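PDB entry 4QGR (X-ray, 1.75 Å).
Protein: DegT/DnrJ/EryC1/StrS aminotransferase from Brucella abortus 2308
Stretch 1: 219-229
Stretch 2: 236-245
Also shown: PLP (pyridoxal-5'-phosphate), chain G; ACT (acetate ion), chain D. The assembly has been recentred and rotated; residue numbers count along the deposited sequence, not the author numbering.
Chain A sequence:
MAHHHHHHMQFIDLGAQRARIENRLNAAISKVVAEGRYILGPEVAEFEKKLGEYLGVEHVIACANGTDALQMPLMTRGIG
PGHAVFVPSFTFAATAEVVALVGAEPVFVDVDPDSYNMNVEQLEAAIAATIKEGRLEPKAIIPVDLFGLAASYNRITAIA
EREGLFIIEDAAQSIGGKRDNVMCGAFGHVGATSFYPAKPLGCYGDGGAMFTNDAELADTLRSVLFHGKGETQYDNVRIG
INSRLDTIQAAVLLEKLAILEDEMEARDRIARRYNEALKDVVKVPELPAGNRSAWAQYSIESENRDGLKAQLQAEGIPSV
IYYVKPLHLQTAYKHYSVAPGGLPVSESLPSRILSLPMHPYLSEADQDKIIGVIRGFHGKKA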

ATOM      1  N   ASP A 219       5.827  15.712   9.732  1.00 19.00           N
ATOM      2  CA  ASP A 219       6.903  14.857  10.264  1.00 20.06           C
ATOM      3  C   ASP A 219       6.325  13.553  10.754  1.00 18.37           C
ATOM      4  O   ASP A 219       6.913  12.497  10.549  1.00 18.14           O
ATOM      5  CB  ASP A 219       7.605  15.543  11.435  1.00 23.32           C
ATOM      6  CG  ASP A 219       8.521  16.679  11.011  1.00 27.11           C
ATOM      7  OD1 ASP A 219       8.873  16.795   9.823  1.00 30.99           O
ATOM      8  OD2 ASP A 219       8.919  17.474  11.903  1.00 31.26           O
ATOM      9  N   THR A 220       5.181  13.635  11.406  1.00 17.58           N
ATOM     10  CA  THR A 220       4.499  12.456  11.933  1.00 17.77           C
ATOM     11  C   THR A 220       4.030  11.585  10.784  1.00 15.97           C
ATOM     12  O   THR A 220       4.125  10.369  10.850  1.00 15.59           O
ATOM     13  CB  THR A 220       3.345  12.848  12.898  1.00 18.74           C
ATOM     14  OG1 THR A 220       3.885  13.691  13.971  1.00 20.77           O
ATOM     15  CG2 THR A 220       2.792  11.665  13.486  1.00 19.67           C
ATOM     16  N   LEU A 221       3.528  12.199   9.723  1.00 15.75           N
ATOM     17  CA  LEU A 221       3.050  11.405   8.560  1.00 14.71           C
ATOM     18  C   LEU A 221       4.226  10.664   7.892  1.00 15.24           C
ATOM     19  O   LEU A 221       4.109   9.513   7.464  1.00 14.14           O
ATOM     20  CB  LEU A 221       2.300  12.265   7.540  1.00 14.52           C
ATOM     21  CG  LEU A 221       0.970  12.765   8.069  1.00 14.53           C
ATOM     22  CD1 LEU A 221       0.406  13.801   7.118  1.00 14.49           C
ATOM     23  CD2 LEU A 221      -0.038  11.635   8.263  1.00 14.69           C
ATOM     24  N   ARG A 222       5.381  11.320   7.852  1.00 15.69           N
ATOM     25  CA  ARG A 222       6.544  10.719   7.243  1.00 15.84           C
ATOM     26  C   ARG A 222       7.064   9.563   8.088  1.00 15.83           C
ATOM     27  O   ARG A 222       7.671   8.628   7.555  1.00 16.14           O
ATOM     28  CB  ARG A 222       7.659  11.733   6.962  1.00 16.52           C
ATOM     29  CG  ARG A 222       7.285  12.768   5.891  1.00 16.51           C
ATOM     30  CD  ARG A 222       8.491  13.598   5.434  1.00 17.00           C
ATOM     31  NE  ARG A 222       8.115  14.810   4.690  1.00 17.33           N
ATOM     32  CZ  ARG A 222       7.755  14.820   3.400  1.00 17.27           C
ATOM     33  NH1 ARG A 222       7.679  13.684   2.698  1.00 16.38           N
ATOM     34  NH2 ARG A 222       7.432  15.960   2.830  1.00 17.79           N
ATOM     35  N   SER A 223       6.826   9.632   9.396  1.00 15.94           N
ATOM     36  CA  SER A 223       7.155   8.530  10.271  1.00 16.31           C
ATOM     37  C   SER A 223       6.183   7.368  10.048  1.00 16.01           C
ATOM     38  O   SER A 223       6.603   6.244   9.850  1.00 16.11           O
ATOM     39  CB  SER A 223       7.112   9.003  11.732  1.00 16.87           C
ATOM     40  OG  SER A 223       7.140   7.929  12.658  1.00 16.91           O
ATOM     41  N   VAL A 224       4.894   7.656  10.039  1.00 15.94           N
ATOM     42  CA  VAL A 224       3.877   6.628   9.942  1.00 16.35           C
ATOM     43  C   VAL A 224       4.008   5.813   8.658  1.00 15.46           C
ATOM     44  O   VAL A 224       3.788   4.589   8.664  1.00 16.60           O
ATOM     45  CB  VAL A 224       2.449   7.249  10.069  1.00 17.07           C
ATOM     46  CG1 VAL A 224       1.348   6.255   9.709  1.00 17.52           C
ATOM     47  CG2 VAL A 224       2.231   7.742  11.493  1.00 19.07           C
ATOM     48  N   LEU A 225       4.354   6.463   7.547  1.00 14.91           N
ATOM     49  CA  LEU A 225       4.417   5.747   6.273  1.00 14.30           C
ATOM     50  C   LEU A 225       5.622   4.851   6.162  1.00 14.98           C
ATOM     51  O   LEU A 225       5.681   4.011   5.245  1.00 14.53           O
ATOM     52  CB  LEU A 225       4.334   6.711   5.087  1.00 13.86           C
ATOM     53  CG  LEU A 225       5.557   7.606   4.846  1.00 14.06           C
ATOM     54  CD1 LEU A 225       6.649   6.919   4.064  1.00 14.05           C
ATOM     55  CD2 LEU A 225       5.133   8.856   4.117  1.00 14.28           C
ATOM     56  N   PHE A 226       6.571   4.981   7.091  1.00 16.55           N
ATOM     57  CA  PHE A 226       7.731   4.102   7.142  1.00 18.77           C
ATOM     58  C   PHE A 226       7.839   3.436   8.501  1.00 18.77           C
ATOM     59  O   PHE A 226       8.811   3.652   9.260  1.00 17.49           O
ATOM     60  CB  PHE A 226       9.013   4.834   6.740  1.00 21.72           C
ATOM     61  CG  PHE A 226      10.251   3.937   6.706  1.00 25.65           C
ATOM     62  CD1 PHE A 226      10.170   2.625   6.288  1.00 27.21           C
ATOM     63  CD2 PHE A 226      11.489   4.419   7.139  1.00 29.82           C
ATOM     64  CE1 PHE A 226      11.300   1.809   6.261  1.00 29.49           C
ATOM     65  CE2 PHE A 226      12.628   3.609   7.110  1.00 30.75           C
ATOM     66  CZ  PHE A 226      12.523   2.302   6.676  1.00 31.43           C
ATOM     67  N   HIS A 227       6.781   2.677   8.826  1.00 17.86           N
ATOM     68  CA  HIS A 227       6.710   1.887  10.074  1.00 19.33           C
ATOM     69  C   HIS A 227       6.914   2.669  11.366  1.00 19.89           C
ATOM     70  O   HIS A 227       7.409   2.131  12.357  1.00 22.02           O
ATOM     71  CB  HIS A 227       7.731   0.735  10.024  1.00 19.84           C
ATOM     72  CG  HIS A 227       7.601  -0.100   8.807  1.00 19.86           C
ATOM     73  ND1 HIS A 227       6.557  -0.983   8.623  1.00 20.05           N
ATOM     74  CD2 HIS A 227       8.341  -0.155   7.680  1.00 19.79           C
ATOM     75  CE1 HIS A 227       6.666  -1.550   7.440  1.00 18.86           C
ATOM     76  NE2 HIS A 227       7.740  -1.063   6.848  1.00 19.93           N
ATOM     77  N   GLY A 228       6.491   3.925  11.398  1.00 19.59           N
ATOM     78  CA  GLY A 228       6.557   4.715  12.618  1.00 20.62           C
ATOM     79  C   GLY A 228       7.984   5.037  13.081  1.00 21.94           C
ATOM     80  O   GLY A 228       8.235   5.111  14.290  1.00 21.38           O
ATOM     81  N   LYS A 229       8.884   5.205  12.105  1.00 22.08           N
ATOM     82  CA  LYS A 229      10.293   5.557  12.344  1.00 25.20           C
ATOM     83  C   LYS A 229      10.409   6.734  13.274  1.00 25.86           C
ATOM     84  O   LYS A 229       9.700   7.720  13.135  1.00 24.02           O
ATOM     85  CB  LYS A 229      10.972   5.906  11.015  1.00 27.34           C
ATOM     86  CG  LYS A 229      12.470   6.104  11.107  1.00 31.77           C
ATOM     87  CD  LYS A 229      13.022   6.834   9.894  1.00 33.33           C
ATOM     88  CE  LYS A 229      14.532   7.029  10.019  1.00 35.44           C
ATOM     89  NZ  LYS A 229      14.911   7.878  11.195  1.00 38.04           N
ATOM     90  N   ASN A 236      11.659   2.558  16.115  1.00 31.04           N
ATOM     91  CA  ASN A 236      10.292   2.973  15.834  1.00 28.51           C
ATOM     92  C   ASN A 236       9.549   3.434  17.089  1.00 27.81           C
ATOM     93  O   ASN A 236       9.498   2.725  18.106  1.00 28.68           O
ATOM     94  CB  ASN A 236       9.552   1.837  15.144  1.00 26.78           C
ATOM     95  CG  ASN A 236      10.155   1.502  13.789  1.00 26.37           C
ATOM     96  OD1 ASN A 236      10.819   2.338  13.162  1.00 24.89           O
ATOM     97  ND2 ASN A 236       9.925   0.285  13.330  1.00 24.94           N
ATOM     98  N   VAL A 237       8.962   4.621  17.004  1.00 26.82           N
ATOM     99  CA  VAL A 237       8.301   5.269  18.144  1.00 26.77           C
ATOM    100  C   VAL A 237       6.788   5.133  18.130  1.00 25.68           C
ATOM    101  O   VAL A 237       6.117   5.457  19.109  1.00 24.80           O
ATOM    102  CB  VAL A 237       8.624   6.781  18.243  1.00 28.60           C
ATOM    103  CG1 VAL A 237      10.088   6.978  18.583  1.00 30.11           C
ATOM    104  CG2 VAL A 237       8.287   7.536  16.960  1.00 28.31           C
ATOM    105  N   ARG A 238       6.237   4.702  17.005  1.00 23.22           N
ATOM    106  CA  ARG A 238       4.798   4.507  16.899  1.00 22.15           C
ATOM    107  C   ARG A 238       4.506   3.362  15.936  1.00 20.31           C
ATOM    108  O   ARG A 238       5.382   2.931  15.185  1.00 19.88           O
ATOM    109  CB  ARG A 238       4.113   5.806  16.441  1.00 22.89           C
ATOM    110  CG  ARG A 238       4.642   6.362  15.108  1.00 23.35           C
ATOM    111  CD  ARG A 238       3.948   7.656  14.673  1.00 24.05           C
ATOM    112  NE  ARG A 238       4.165   8.764  15.602  1.00 25.62           N
ATOM    113  CZ  ARG A 238       5.235   9.550  15.675  1.00 26.93           C
ATOM    114  NH1 ARG A 238       6.265   9.419  14.859  1.00 28.19           N
ATOM    115  NH2 ARG A 238       5.284  10.490  16.618  1.00 28.62           N
ATOM    116  N   ILE A 239       3.271   2.881  15.983  1.00 19.26           N
ATOM    117  CA  ILE A 239       2.785   1.922  15.016  1.00 18.99           C
ATOM    118  C   ILE A 239       2.631   2.663  13.704  1.00 17.82           C
ATOM    119  O   ILE A 239       2.016   3.761  13.645  1.00 17.80           O
ATOM    120  CB  ILE A 239       1.416   1.337  15.421  1.00 19.39           C
ATOM    121  CG1 ILE A 239       1.494   0.613  16.791  1.00 20.03           C
ATOM    122  CG2 ILE A 239       0.887   0.453  14.308  1.00 20.00           C
ATOM    123  CD1 ILE A 239       2.612  -0.393  16.943  1.00 20.60           C
ATOM    124  N   GLY A 240       3.147   2.058  12.640  1.00 17.78           N
ATOM    125  CA  GLY A 240       2.955   2.616  11.284  1.00 16.82           C
ATOM    126  C   GLY A 240       2.575   1.577  10.241  1.00 17.00           C
ATOM    127  O   GLY A 240       2.084   0.486  10.580  1.00 17.11           O
ATOM    128  N   ILE A 241       2.817   1.941   8.969  1.00 15.69           N
ATOM    129  CA  ILE A 241       2.557   1.071   7.835  1.00 15.09           C
ATOM    130  C   ILE A 241       3.708   1.189   6.824  1.00 14.93           C
ATOM    131  O   ILE A 241       4.710   1.886   7.087  1.00 14.55           O
ATOM    132  CB  ILE A 241       1.202   1.397   7.199  1.00 14.69           C
ATOM    133  CG1 ILE A 241       1.150   2.856   6.714  1.00 14.46           C
ATOM    134  CG2 ILE A 241       0.042   1.135   8.160  1.00 14.90           C
ATOM    135  CD1 ILE A 241      -0.085   3.131   5.877  1.00 13.92           C
ATOM    136  N   ASN A 242       3.576   0.509   5.686  1.00 13.91           N
ATOM    137  CA  ASN A 242       4.494   0.735   4.585  1.00 14.17           C
ATOM    138  C   ASN A 242       3.715   1.420   3.493  1.00 13.33           C
ATOM    139  O   ASN A 242       2.959   0.755   2.800  1.00 12.12           O
ATOM    140  CB  ASN A 242       5.036  -0.586   4.034  1.00 14.76           C
ATOM    141  CG  ASN A 242       5.961  -0.392   2.834  1.00 15.02           C
ATOM    142  OD1 ASN A 242       6.203   0.716   2.374  1.00 15.25           O
ATOM    143  ND2 ASN A 242       6.466  -1.489   2.315  1.00 16.04           N
ATOM    144  N   SER A 243       3.937   2.716   3.296  1.00 12.70           N
ATOM    145  CA  SER A 243       3.157   3.441   2.285  1.00 11.68           C
ATOM    146  C   SER A 243       3.970   4.491   1.556  1.00 12.13           C
ATOM    147  O   SER A 243       3.937   5.668   1.913  1.00 11.61           O
ATOM    148  CB  SER A 243       1.922   4.063   2.911  1.00 11.40           C
ATOM    149  OG  SER A 243       1.093   4.625   1.934  1.00 11.20           O
ATOM    150  N   ARG A 244       4.688   4.048   0.522  1.00 12.24           N
ATOM    151  CA  ARG A 244       5.596   4.891  -0.261  1.00 12.73           C
ATOM    152  C   ARG A 244       5.111   4.992  -1.695  1.00 12.19           C
ATOM    153  O   ARG A 244       4.572   4.032  -2.266  1.00 11.22           O
ATOM    154  CB  ARG A 244       7.015   4.318  -0.223  1.00 14.02           C
ATOM    155  CG  ARG A 244       7.625   4.312   1.174  1.00 15.00           C
ATOM    156  CD  ARG A 244       9.010   3.669   1.223  1.00 16.48           C
ATOM    157  NE  ARG A 244       8.958   2.228   1.044  1.00 17.76           N
ATOM    158  CZ  ARG A 244       9.682   1.340   1.718  1.00 19.21           C
ATOM    159  NH1 ARG A 244      10.541   1.725   2.661  1.00 20.65           N
ATOM    160  NH2 ARG A 244       9.585   0.073   1.406  1.00 19.39           N
ATOM    161  N   LEU A 245       5.314   6.171  -2.287  1.00 11.90           N
ATOM    162  CA  LEU A 245       5.197   6.318  -3.749  1.00 11.85           C
ATOM    163  C   LEU A 245       6.477   5.841  -4.416  1.00 12.04           C
ATOM    164  O   LEU A 245       7.579   6.348  -4.088  1.00 12.53           O
ATOM    165  CB  LEU A 245       4.969   7.768  -4.100  1.00 11.84           C
ATOM    166  CG  LEU A 245       4.774   8.157  -5.575  1.00 11.69           C
ATOM    167  CD1 LEU A 245       3.474   7.625  -6.046  1.00 11.44           C
ATOM    168  CD2 LEU A 245       4.809   9.680  -5.745  1.00 12.00           C
TER
HETATM  169  N1  PLP G 402       8.998  -9.284   7.154  1.00 20.98           N
HETATM  170  C2  PLP G 402      10.352  -9.300   7.081  1.00 21.96           C
HETATM  171  C2A PLP G 402      11.137 -10.403   7.755  1.00 25.42           C
HETATM  172  C3  PLP G 402      11.064  -8.264   6.295  1.00 21.89           C
HETATM  173  O3  PLP G 402      12.404  -8.276   6.171  1.00 23.78           O
HETATM  174  C4  PLP G 402      10.269  -7.184   5.664  1.00 23.39           C
HETATM  175  C4A PLP G 402      10.856  -6.134   4.824  1.00 26.54           C
HETATM  176  O4A PLP G 402      11.977  -6.273   4.424  1.00 37.29           O
HETATM  177  C5  PLP G 402       8.814  -7.265   5.804  1.00 20.70           C
HETATM  178  C6  PLP G 402       8.261  -8.312   6.569  1.00 20.24           C
HETATM  179  C5A PLP G 402       7.968  -6.158   5.175  1.00 20.19           C
HETATM  180  O4P PLP G 402       8.028  -6.217   3.745  1.00 18.65           O
HETATM  181  P   PLP G 402       7.865  -4.874   2.900  1.00 17.73           P
HETATM  182  O1P PLP G 402       7.583  -5.374   1.495  1.00 16.47           O
HETATM  183  O2P PLP G 402       6.772  -3.987   3.497  1.00 17.19           O
HETATM  184  O3P PLP G 402       9.256  -4.227   3.036  1.00 17.95           O
HETATM  185  C   ACT D 402      11.459  -1.806   3.790  1.00 37.87           C
HETATM  186  O   ACT D 402      11.809  -0.616   4.031  1.00 38.92           O
HETATM  187  OXT ACT D 402      10.317  -2.092   3.405  1.00 28.90           O
HETATM  188  CH3 ACT D 402      12.444  -2.931   3.960  1.00 35.88           C
HETATM  189  O   HOH W   1       7.610   2.471   3.999  1.00 25.22           O
HETATM  190  O   HOH W   2      11.002   2.517  10.247  1.00 27.55           O
HETATM  191  O   HOH W   3       9.245  10.430  14.535  1.00 40.36           O

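What holds R238 in its bent conformation? Its CA-to-CB bond runs sideways to the helix stretch, yet chi1 in p, chi2 in t and chi3 in p bring the guanidinium closer. There R238 NH1 donates to S223 OG at 2.8 Å, with S223 OG lying near the guanidinium plane. T220 CG2 covers one face, 3.8 Å from R238 NE, while V224 CG2 packs 3.6 Å from R238 CD. S223 OG, with chi1 in t, in turn donates to K229 O at 2.6 Å, so it accepts from the arginine and ties down the turn.

Why are G228 and G240 suited to their positions? G228 sits in the type I' turn from F226 to K229 with positive phi, and an ideal CB would lie 1.8 Å from R238 O. Instead G228 CA approaches R238 O at 3.3 Å in a CA-H...O contact. At G240 an ideal CB would clash with G228 N, at 2.4 Å, and with V224 O, at 2.5 Å.

What do the backbone bonds leave for the side chains to do? I241 N donates to V224 O (2.8 Å), S243 N to L225 O (2.9 Å) and H227 N to I241 O (2.8 Å). H227, with chi1 in m, lies with one ring face under I241 O, the same oxygen that accepts from H227 N. L225 takes p for both chi angles, and in that conformation L225 CD1 lies 4.0 Å from R244 CG.

What do the side chains of N242 and R244 reach? N242, chi1 t, directs N242 ND2 to PLP O2P at 2.8 Å, a single hydrogen bond to the phosphate of the cofactor expected in an aminotransferase. R244 bends at chi1 and chi3 (both m) about a t chi2, and R244 NH1 donates to acetate O and R244 NH2 to acetate OXT, each at 3.0 Å. F226 CE1 lies 3.7 Å from R244 NH1 and 3.3 Å from acetate O.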